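Local coordinates for putative polysaccharide biosynthesis protein with aminopeptidase-like domain (Clostridium acetobutylicum, PDB 3K9T), which binds one zinc ion per subunit and probably takes part in making modified polysaccharides, with no peptidase activity expected despite its aminopeptidase-like region, at residues 209-214 / 218-223; 277-282 / 346-351; 300-303 / 308-311. All coordinates share one frame; numbering follows the deposited sequence.

Contact 1: residues 209-214 / 218-223; sequences KALSKL and YSYRFL
Leu211, near the end of helix 194-211, drops one methyl onto the ring of Tyr220, and nearly everything tight in this contact gathers round that carbon. Leu211 CD1 sits 3.6 Å from the centroid of the Tyr220 ring and 17° off the ring normal, a CH-pi contact over one face. It is displaced toward the CD2 side, where Leu211 CD1 comes within 3.5 Å of Tyr220 CD2. The two side chains cross at about a right angle. The same methyl meets Phe222 differently, lying near the plane of that ring and at its edge, with Leu211 CD1 4.1 Å from Phe222 CZ. One leucine branch is thus shared by two rings that project from the same face of the strand. In Tyr220, CG stands beside the backbone N (chi1 -71°), which brings the ring up to Leu211, and chi2 near 79° turns its face to the methyl; the hydroxyl at its far end bonds to Glu354. Ile174 of the neighbouring strand closes in on Leu211 as well.

Beyond Leu211 the two segments part. A type I turn runs from Leu211 to Leu214, closed by Leu214 N to Leu211 O at 2.9 Å. Leu214 is still buried, against Tyr8 and Ile5 of helix 5-10, but Lys213 is exposed, and its NZ reaches back to Lys209 O by a weak bond of 3.4 Å. This is the return half of a beta-alpha-beta crossover: strand 181-187, helix 194-211 and strand 219-225 in turn, the two strands adjacent and parallel in the central mixed sheet of the aminopeptidase-like fold.

Contact 2: residues 277-282 / 346-351; sequences EKVLMH and YLEVIY
Lys278 NZ, one residue before the valine that meets Glu348 and Val349, is gripped by three groups. It donates to His282 NE2 at 2.8 Å, four residues further along its own segment, and to the carbonyl oxygens of Ala409 and Met414 in the C-terminal winged helix domain. The ammonium lies close to the plane of the His282 ring, 13° out of it. Tyr410 adds a cation-pi contact to the same lysine.

Val279 makes the junction with helix 336-355. Its two methyls divide the work: Val279 CG1 rests 3.7 Å from Glu348 CG and 3.9 Å from Glu348 CB, against the aliphatic part of the acid, while Val279 CG2 lies 4.1 Å from Val349 CG2, the two valines crossing at about a right angle. Val279 CG2 is also 4.0 Å from Glu348 O, so the valine touches both the side chain and the carbonyl oxygen of Glu348. Glu348 has its CG anti to the backbone N (chi1 -167°) and then bends at chi2 (60°). The first torsion brings CG against Val279 CG1; the bend turns the carboxylate on to Arg417, with which it forms a salt bridge. Arg417 also makes a cation-pi contact with Tyr351, one turn further along.

Helix to helix, then, the meeting is small and apolar, while the charged ends of Lys278 and Glu348 both turn to the winged helix domain. With Lys278 donating to NE2, His282 would probably be neutral and carry its proton on ND1.

Contact 3: residues 300-303 / 308-311; sequences RQFS and NLSV. Unlike the reference sequence in segment 308-311: Ser310 (reference Pro).
Leu309 N donates a backbone bond to Phe302 O at 3.0 Å, with 161° at the hydrogen and the donor tilted 19° from the carbonyl plane. It ties the short helix 299-302 to the chain returning toward strand 311-315.

A water bridges the pair on the polar side. It donates to Ser303 OG at 2.7 Å and to Leu309 O at 3.1 Å, and accepts from Val311 N at 3.2 Å. Ser303 OG is bonded in addition to Glu299 O, one turn back in the helix.

The apolar contacts centre on Phe302. Val311 CG2 packs 3.7 Å from Phe302 CB, and Leu309 CD1 lies 4.0 Å from Phe302 CD1; both methyls approach the ring obliquely. The ring also packs on Leu235 of helix 229-237 and on Leu183 and Thr185 of strand 181-187. Arg300 forms a salt bridge with Glu367 of a second subunit of the trimer.

Backbone polar groups of this buried turn are therefore satisfied partly by each other and partly by a water with three partners, which stands in for direct bonds between Ser303 and the returning chain.

Along the chain, contact 1 comes first, closing a very short loop between helix 194-211 and strand 219-225 before either of the others opens. Contact 2 then spans 63 residues, from helix 271-282 to helix 336-355, and contact 3 is nested inside that loop, closing the turn between helix 299-302 and strand 311-315. None of the loops cross. Contacts 1 and 2 touch: Ile350 of helix 336-355 packs on both Leu211 and Tyr220. Contact 3 touches neither, its centre about 20 Å from each of the other two. Contacts 1 and 3 join strands 219-225 and 311-315 of the central mixed sheet to the helices that precede them, and contact 2 joins two helices, all within the aminopeptidase-like region.

Contact 1: residues 209-214 / 218-223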
loop_
_atom_site.group_PDB
_atom_site.type_symbol
_atom_site.label_atom_id
_atom_site.label_comp_id
_atom_site.label_asym_id
_atom_site.label_seq_id
_atom_site.Cartn_x
_atom_site.Cartn_y
_atom_site.Cartn_z
ATOM N N LYS A 209 35.344 14.274 -13.921
ATOM C CA LYS A 209 36.227 15.421 -13.837
ATOM C C LYS A 209 36.031 16.198 -12.517
ATOM O O LYS A 209 37.009 16.624 -11.904
ATOM C CB LYS A 209 35.999 16.315 -15.050
ATOM C CG LYS A 209 37.056 17.349 -15.221
ATOM C CD LYS A 209 36.690 18.446 -16.221
ATOM C CE LYS A 209 36.659 17.986 -17.641
ATOM N NZ LYS A 209 37.055 19.145 -18.547
ATOM N N ALA A 210 34.775 16.374 -12.092
ATOM C CA ALA A 210 34.466 17.028 -10.814
ATOM C C ALA A 210 34.867 16.157 -9.593
ATOM O O ALA A 210 35.508 16.641 -8.679
ATOM C CB ALA A 210 32.963 17.414 -10.741
ATOM N N LEU A 211 34.487 14.883 -9.580
ATOM C CA LEU A 211 34.770 14.002 -8.438
ATOM C C LEU A 211 36.263 13.818 -8.158
ATOM O O LEU A 211 36.680 13.730 -7.007
ATOM C CB LEU A 211 34.085 12.645 -8.588
ATOM C CG LEU A 211 32.611 12.572 -8.195
ATOM C CD1 LEU A 211 32.208 11.094 -8.115
ATOM C CD2 LEU A 211 32.348 13.263 -6.880
ATOM N N SER A 212 37.039 13.760 -9.234
ATOM C CA SER A 212 38.488 13.748 -9.206
ATOM C C SER A 212 39.112 14.764 -8.277
ATOM O O SER A 212 40.218 14.559 -7.814
ATOM C CB SER A 212 39.020 14.083 -10.603
ATOM O OG SER A 212 38.905 12.974 -11.440
ATOM N N LYS A 213 38.436 15.884 -8.090
ATOM C CA LYS A 213 38.960 16.984 -7.319
ATOM C C LYS A 213 38.509 16.986 -5.864
ATOM O O LYS A 213 38.891 17.881 -5.113
ATOM C CB LYS A 213 38.554 18.273 -8.023
ATOM C CG LYS A 213 39.235 18.372 -9.407
ATOM C CD LYS A 213 38.786 19.553 -10.209
ATOM C CE LYS A 213 39.675 19.753 -11.447
ATOM N NZ LYS A 213 39.713 18.609 -12.342
ATOM N N LEU A 214 37.735 15.974 -5.461
ATOM C CA LEU A 214 37.149 15.894 -4.125
ATOM C C LEU A 214 37.645 14.676 -3.345
ATOM O O LEU A 214 38.045 13.667 -3.918
ATOM C CB LEU A 214 35.633 15.781 -4.250
ATOM C CG LEU A 214 34.876 16.815 -5.074
ATOM C CD1 LEU A 214 33.400 16.505 -5.028
ATOM C CD2 LEU A 214 35.136 18.193 -4.513
ATOM N N TYR A 218 33.211 7.082 -0.701
ATOM C CA TYR A 218 33.135 5.965 -1.606
ATOM C C TYR A 218 34.155 6.048 -2.754
ATOM O O TYR A 218 34.700 7.113 -3.059
ATOM C CB TYR A 218 31.733 5.829 -2.184
ATOM C CG TYR A 218 30.684 5.433 -1.184
ATOM C CD1 TYR A 218 30.579 4.128 -0.740
ATOM C CD2 TYR A 218 29.777 6.359 -0.704
ATOM C CE1 TYR A 218 29.602 3.760 0.169
ATOM C CE2 TYR A 218 28.815 6.003 0.198
ATOM C CZ TYR A 218 28.716 4.705 0.624
ATOM O OH TYR A 218 27.724 4.376 1.504
ATOM N N SER A 219 34.424 4.878 -3.324
ATOM C CA SER A 219 35.220 4.740 -4.513
ATOM C C SER A 219 34.238 4.837 -5.653
ATOM O O SER A 219 33.072 4.500 -5.484
ATOM C CB SER A 219 35.956 3.407 -4.545
ATOM O OG SER A 219 37.017 3.406 -3.602
ATOM N N TYR A 220 34.711 5.353 -6.786
ATOM C CA TYR A 220 33.890 5.564 -7.949
ATOM C C TYR A 220 34.571 4.990 -9.175
ATOM O O TYR A 220 35.748 5.220 -9.378
ATOM C CB TYR A 220 33.620 7.063 -8.132
ATOM C CG TYR A 220 32.694 7.610 -7.101
ATOM C CD1 TYR A 220 33.166 7.919 -5.821
ATOM C CD2 TYR A 220 31.330 7.818 -7.390
ATOM C CE1 TYR A 220 32.318 8.412 -4.855
ATOM C CE2 TYR A 220 30.455 8.326 -6.421
ATOM C CZ TYR A 220 30.960 8.597 -5.142
ATOM O OH TYR A 220 30.141 9.092 -4.156
ATOM N N ARG A 221 33.823 4.238 -9.976
ATOM C CA ARG A 221 34.327 3.679 -11.213
ATOM C C ARG A 221 33.476 4.139 -12.356
ATOM O O ARG A 221 32.254 4.084 -12.290
ATOM C CB ARG A 221 34.291 2.181 -11.168
ATOM C CG ARG A 221 34.933 1.480 -12.375
ATOM C CD ARG A 221 34.823 -0.064 -12.242
ATOM N NE ARG A 221 35.383 -0.507 -10.967
ATOM C CZ ARG A 221 36.691 -0.603 -10.699
ATOM N NH1 ARG A 221 37.592 -0.329 -11.622
ATOM N NH2 ARG A 221 37.111 -0.997 -9.496
ATOM N N PHE A 222 34.124 4.573 -13.433
ATOM C CA PHE A 222 33.401 5.073 -14.580
ATOM C C PHE A 222 33.751 4.202 -15.769
ATOM O O PHE A 222 34.894 4.160 -16.161
ATOM C CB PHE A 222 33.808 6.492 -14.857
ATOM C CG PHE A 222 33.624 7.410 -13.724
ATOM C CD1 PHE A 222 34.558 7.458 -12.697
ATOM C CD2 PHE A 222 32.548 8.282 -13.699
ATOM C CE1 PHE A 222 34.407 8.346 -11.619
ATOM C CE2 PHE A 222 32.384 9.171 -12.638
ATOM C CZ PHE A 222 33.319 9.199 -11.586
ATOM N N LEU A 223 32.756 3.531 -16.345
ATOM C CA LEU A 223 32.951 2.608 -17.461
ATOM C C LEU A 223 32.424 3.217 -18.748
ATOM O O LEU A 223 31.277 3.646 -18.806
ATOM C CB LEU A 223 32.233 1.296 -17.178
ATOM C CG LEU A 223 32.425 0.228 -18.232
ATOM C CD1 LEU A 223 33.891 -0.208 -18.283
ATOM C CD2 LEU A 223 31.500 -0.926 -17.912
#

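Contact 2: residues 277-282 / 346-351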
loop_
_atom_site.group_PDB
_atom_site.type_symbol
_atom_site.label_atom_id
_atom_site.label_comp_id
_atom_site.label_asym_id
_atom_site.label_seq_id
_atom_site.Cartn_x
_atom_site.Cartn_y
_atom_site.Cartn_z
ATOM N N GLU A 277 15.126 9.080 -6.047
ATOM C CA GLU A 277 13.728 9.569 -6.025
ATOM C C GLU A 277 13.573 10.719 -5.026
ATOM O O GLU A 277 12.809 11.625 -5.271
ATOM C CB GLU A 277 12.739 8.440 -5.769
ATOM C CG GLU A 277 12.748 7.365 -6.882
ATOM C CD GLU A 277 12.107 6.070 -6.429
ATOM O OE1 GLU A 277 11.069 6.147 -5.742
ATOM O OE2 GLU A 277 12.634 4.982 -6.751
ATOM N N LYS A 278 14.364 10.709 -3.951
ATOM C CA LYS A 278 14.346 11.774 -2.961
ATOM C C LYS A 278 14.947 13.065 -3.501
ATOM O O LYS A 278 14.465 14.158 -3.166
ATOM C CB LYS A 278 15.077 11.339 -1.675
ATOM C CG LYS A 278 14.844 12.249 -0.446
ATOM C CD LYS A 278 13.349 12.407 -0.117
ATOM C CE LYS A 278 13.167 13.048 1.243
ATOM N NZ LYS A 278 11.847 13.690 1.418
ATOM N N VAL A 279 15.990 12.957 -4.331
ATOM C CA VAL A 279 16.552 14.139 -4.996
ATOM C C VAL A 279 15.509 14.732 -5.972
ATOM O O VAL A 279 15.214 15.950 -5.933
ATOM C CB VAL A 279 17.894 13.841 -5.701
ATOM C CG1 VAL A 279 18.320 15.020 -6.543
ATOM C CG2 VAL A 279 19.032 13.434 -4.664
ATOM N N LEU A 280 14.898 13.882 -6.795
ATOM C CA LEU A 280 13.880 14.349 -7.769
ATOM C C LEU A 280 12.684 15.014 -7.098
ATOM O O LEU A 280 12.190 16.094 -7.529
ATOM C CB LEU A 280 13.401 13.191 -8.658
ATOM C CG LEU A 280 14.483 12.618 -9.609
ATOM C CD1 LEU A 280 13.993 11.314 -10.222
ATOM C CD2 LEU A 280 14.904 13.644 -10.711
HETATM N N MSE A 281 12.230 14.377 -6.024
HETATM C CA MSE A 281 11.059 14.834 -5.278
HETATM C C MSE A 281 11.167 16.327 -4.861
HETATM O O MSE A 281 10.179 17.087 -4.867
HETATM C CB MSE A 281 10.915 13.936 -4.061
HETATM C CG MSE A 281 9.767 14.286 -3.165
HETATM SE SE MSE A 281 9.633 12.997 -1.705
HETATM C CE MSE A 281 9.819 11.290 -2.707
ATOM N N HIS A 282 12.371 16.740 -4.503
ATOM C CA HIS A 282 12.569 18.067 -3.961
ATOM C C HIS A 282 13.301 18.988 -4.903
ATOM O O HIS A 282 13.591 20.096 -4.555
ATOM C CB HIS A 282 13.315 17.972 -2.637
ATOM C CG HIS A 282 12.503 17.349 -1.555
ATOM N ND1 HIS A 282 11.554 18.055 -0.851
ATOM C CD2 HIS A 282 12.481 16.085 -1.063
ATOM C CE1 HIS A 282 10.991 17.256 0.039
ATOM N NE2 HIS A 282 11.535 16.054 -0.070
ATOM N N TYR A 346 22.915 14.617 -11.075
ATOM C CA TYR A 346 23.864 13.559 -10.802
ATOM C C TYR A 346 24.747 13.970 -9.636
ATOM O O TYR A 346 24.996 13.163 -8.741
ATOM C CB TYR A 346 24.707 13.189 -12.059
ATOM C CG TYR A 346 24.113 12.074 -12.923
ATOM C CD1 TYR A 346 23.051 12.310 -13.786
ATOM C CD2 TYR A 346 24.651 10.788 -12.903
ATOM C CE1 TYR A 346 22.536 11.282 -14.584
ATOM C CE2 TYR A 346 24.144 9.759 -13.690
ATOM C CZ TYR A 346 23.082 10.000 -14.518
ATOM O OH TYR A 346 22.574 8.976 -15.308
ATOM N N LEU A 347 25.238 15.209 -9.629
ATOM C CA LEU A 347 26.075 15.662 -8.512
ATOM C C LEU A 347 25.306 15.643 -7.172
ATOM O O LEU A 347 25.873 15.322 -6.114
ATOM C CB LEU A 347 26.660 17.057 -8.800
ATOM C CG LEU A 347 27.765 17.150 -9.866
ATOM C CD1 LEU A 347 28.382 18.527 -9.864
ATOM C CD2 LEU A 347 28.850 16.095 -9.629
ATOM N N GLU A 348 24.021 15.992 -7.218
ATOM C CA GLU A 348 23.182 16.016 -6.005
ATOM C C GLU A 348 22.948 14.598 -5.502
ATOM O O GLU A 348 22.901 14.335 -4.285
ATOM C CB GLU A 348 21.833 16.686 -6.285
ATOM C CG GLU A 348 21.032 17.033 -5.011
ATOM C CD GLU A 348 21.777 17.971 -4.103
ATOM O OE1 GLU A 348 22.478 18.861 -4.634
ATOM O OE2 GLU A 348 21.673 17.828 -2.860
ATOM N N VAL A 349 22.764 13.689 -6.456
ATOM C CA VAL A 349 22.679 12.291 -6.130
ATOM C C VAL A 349 23.948 11.862 -5.394
ATOM O O VAL A 349 23.841 11.238 -4.334
ATOM C CB VAL A 349 22.398 11.440 -7.360
ATOM C CG1 VAL A 349 22.676 9.957 -7.090
ATOM C CG2 VAL A 349 20.970 11.669 -7.790
ATOM N N ILE A 350 25.119 12.236 -5.936
ATOM C CA ILE A 350 26.418 11.829 -5.391
ATOM C C ILE A 350 26.625 12.461 -4.033
ATOM O O ILE A 350 27.045 11.782 -3.103
ATOM C CB ILE A 350 27.600 12.127 -6.350
ATOM C CG1 ILE A 350 27.551 11.167 -7.557
ATOM C CG2 ILE A 350 28.921 11.995 -5.614
ATOM C CD1 ILE A 350 28.509 11.489 -8.763
ATOM N N TYR A 351 26.301 13.744 -3.910
ATOM C CA TYR A 351 26.301 14.406 -2.597
ATOM C C TYR A 351 25.435 13.617 -1.599
ATOM O O TYR A 351 25.830 13.439 -0.465
ATOM C CB TYR A 351 25.777 15.847 -2.712
ATOM C CG TYR A 351 25.622 16.591 -1.390
ATOM C CD1 TYR A 351 24.498 16.402 -0.570
ATOM C CD2 TYR A 351 26.583 17.494 -0.969
ATOM C CE1 TYR A 351 24.363 17.090 0.626
ATOM C CE2 TYR A 351 26.449 18.202 0.238
ATOM C CZ TYR A 351 25.338 18.002 1.022
ATOM O OH TYR A 351 25.213 18.684 2.208
#

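Contact 3: residues 300-303 / 308-311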
loop_
_atom_site.group_PDB
_atom_site.type_symbol
_atom_site.label_atom_id
_atom_site.label_comp_id
_atom_site.label_asym_id
_atom_site.label_seq_id
_atom_site.Cartn_x
_atom_site.Cartn_y
_atom_site.Cartn_z
ATOM N N ARG A 300 20.289 -4.094 -17.794
ATOM C CA ARG A 300 20.016 -5.534 -18.038
ATOM C C ARG A 300 21.156 -6.481 -17.740
ATOM O O ARG A 300 20.945 -7.589 -17.226
ATOM C CB ARG A 300 19.532 -5.825 -19.456
ATOM C CG ARG A 300 20.090 -4.973 -20.529
ATOM C CD ARG A 300 19.093 -4.865 -21.660
ATOM N NE ARG A 300 19.592 -5.651 -22.760
ATOM C CZ ARG A 300 19.934 -5.149 -23.939
ATOM N NH1 ARG A 300 19.736 -3.865 -24.209
ATOM N NH2 ARG A 300 20.444 -5.943 -24.874
ATOM N N GLN A 301 22.368 -6.091 -18.086
ATOM C CA GLN A 301 23.500 -6.967 -17.769
ATOM C C GLN A 301 23.775 -6.886 -16.271
ATOM O O GLN A 301 23.864 -7.894 -15.612
ATOM C CB GLN A 301 24.719 -6.660 -18.627
ATOM C CG GLN A 301 24.404 -6.438 -20.113
ATOM C CD GLN A 301 23.650 -7.574 -20.761
ATOM O OE1 GLN A 301 23.731 -8.729 -20.313
ATOM N NE2 GLN A 301 22.923 -7.262 -21.850
ATOM N N PHE A 302 23.780 -5.691 -15.697
ATOM C CA PHE A 302 24.090 -5.562 -14.262
ATOM C C PHE A 302 23.031 -6.172 -13.375
ATOM O O PHE A 302 23.320 -6.545 -12.253
ATOM C CB PHE A 302 24.368 -4.100 -13.871
ATOM C CG PHE A 302 25.531 -3.513 -14.591
ATOM C CD1 PHE A 302 26.792 -4.045 -14.431
ATOM C CD2 PHE A 302 25.367 -2.450 -15.474
ATOM C CE1 PHE A 302 27.888 -3.513 -15.136
ATOM C CE2 PHE A 302 26.478 -1.911 -16.177
ATOM C CZ PHE A 302 27.721 -2.439 -16.003
ATOM N N SER A 303 21.815 -6.280 -13.892
ATOM C CA SER A 303 20.683 -6.808 -13.147
ATOM C C SER A 303 20.339 -8.253 -13.478
ATOM O O SER A 303 19.328 -8.731 -12.992
ATOM C CB SER A 303 19.471 -5.936 -13.419
ATOM O OG SER A 303 19.751 -4.607 -13.006
ATOM N N ASN A 308 23.423 -9.180 -10.446
ATOM C CA ASN A 308 22.473 -8.830 -9.407
ATOM C C ASN A 308 22.880 -7.648 -8.547
ATOM O O ASN A 308 22.640 -7.622 -7.324
ATOM C CB ASN A 308 22.175 -10.063 -8.545
ATOM C CG ASN A 308 20.838 -9.972 -7.834
ATOM O OD1 ASN A 308 19.807 -9.650 -8.430
ATOM N ND2 ASN A 308 20.846 -10.260 -6.554
ATOM N N LEU A 309 23.413 -6.639 -9.235
ATOM C CA LEU A 309 23.806 -5.379 -8.606
ATOM C C LEU A 309 22.637 -4.389 -8.645
ATOM O O LEU A 309 21.688 -4.621 -9.382
ATOM C CB LEU A 309 24.991 -4.761 -9.337
ATOM C CG LEU A 309 26.228 -5.618 -9.536
ATOM C CD1 LEU A 309 27.134 -4.923 -10.591
ATOM C CD2 LEU A 309 26.916 -5.830 -8.180
ATOM N N SER A 310 22.719 -3.306 -7.855
ATOM C CA SER A 310 21.682 -2.295 -7.841
ATOM C C SER A 310 22.065 -1.170 -8.765
ATOM O O SER A 310 22.724 -0.224 -8.358
ATOM C CB SER A 310 21.444 -1.738 -6.426
ATOM O OG SER A 310 21.458 -2.806 -5.533
ATOM N N VAL A 311 21.639 -1.277 -10.002
ATOM C CA VAL A 311 21.941 -0.263 -10.995
ATOM C C VAL A 311 20.629 0.271 -11.615
ATOM O O VAL A 311 19.808 -0.486 -12.155
ATOM C CB VAL A 311 22.900 -0.834 -12.085
ATOM C CG1 VAL A 311 23.147 0.197 -13.198
ATOM C CG2 VAL A 311 24.158 -1.295 -11.444
HETATM O O HOH W 1 19.255 -3.314 -10.725
#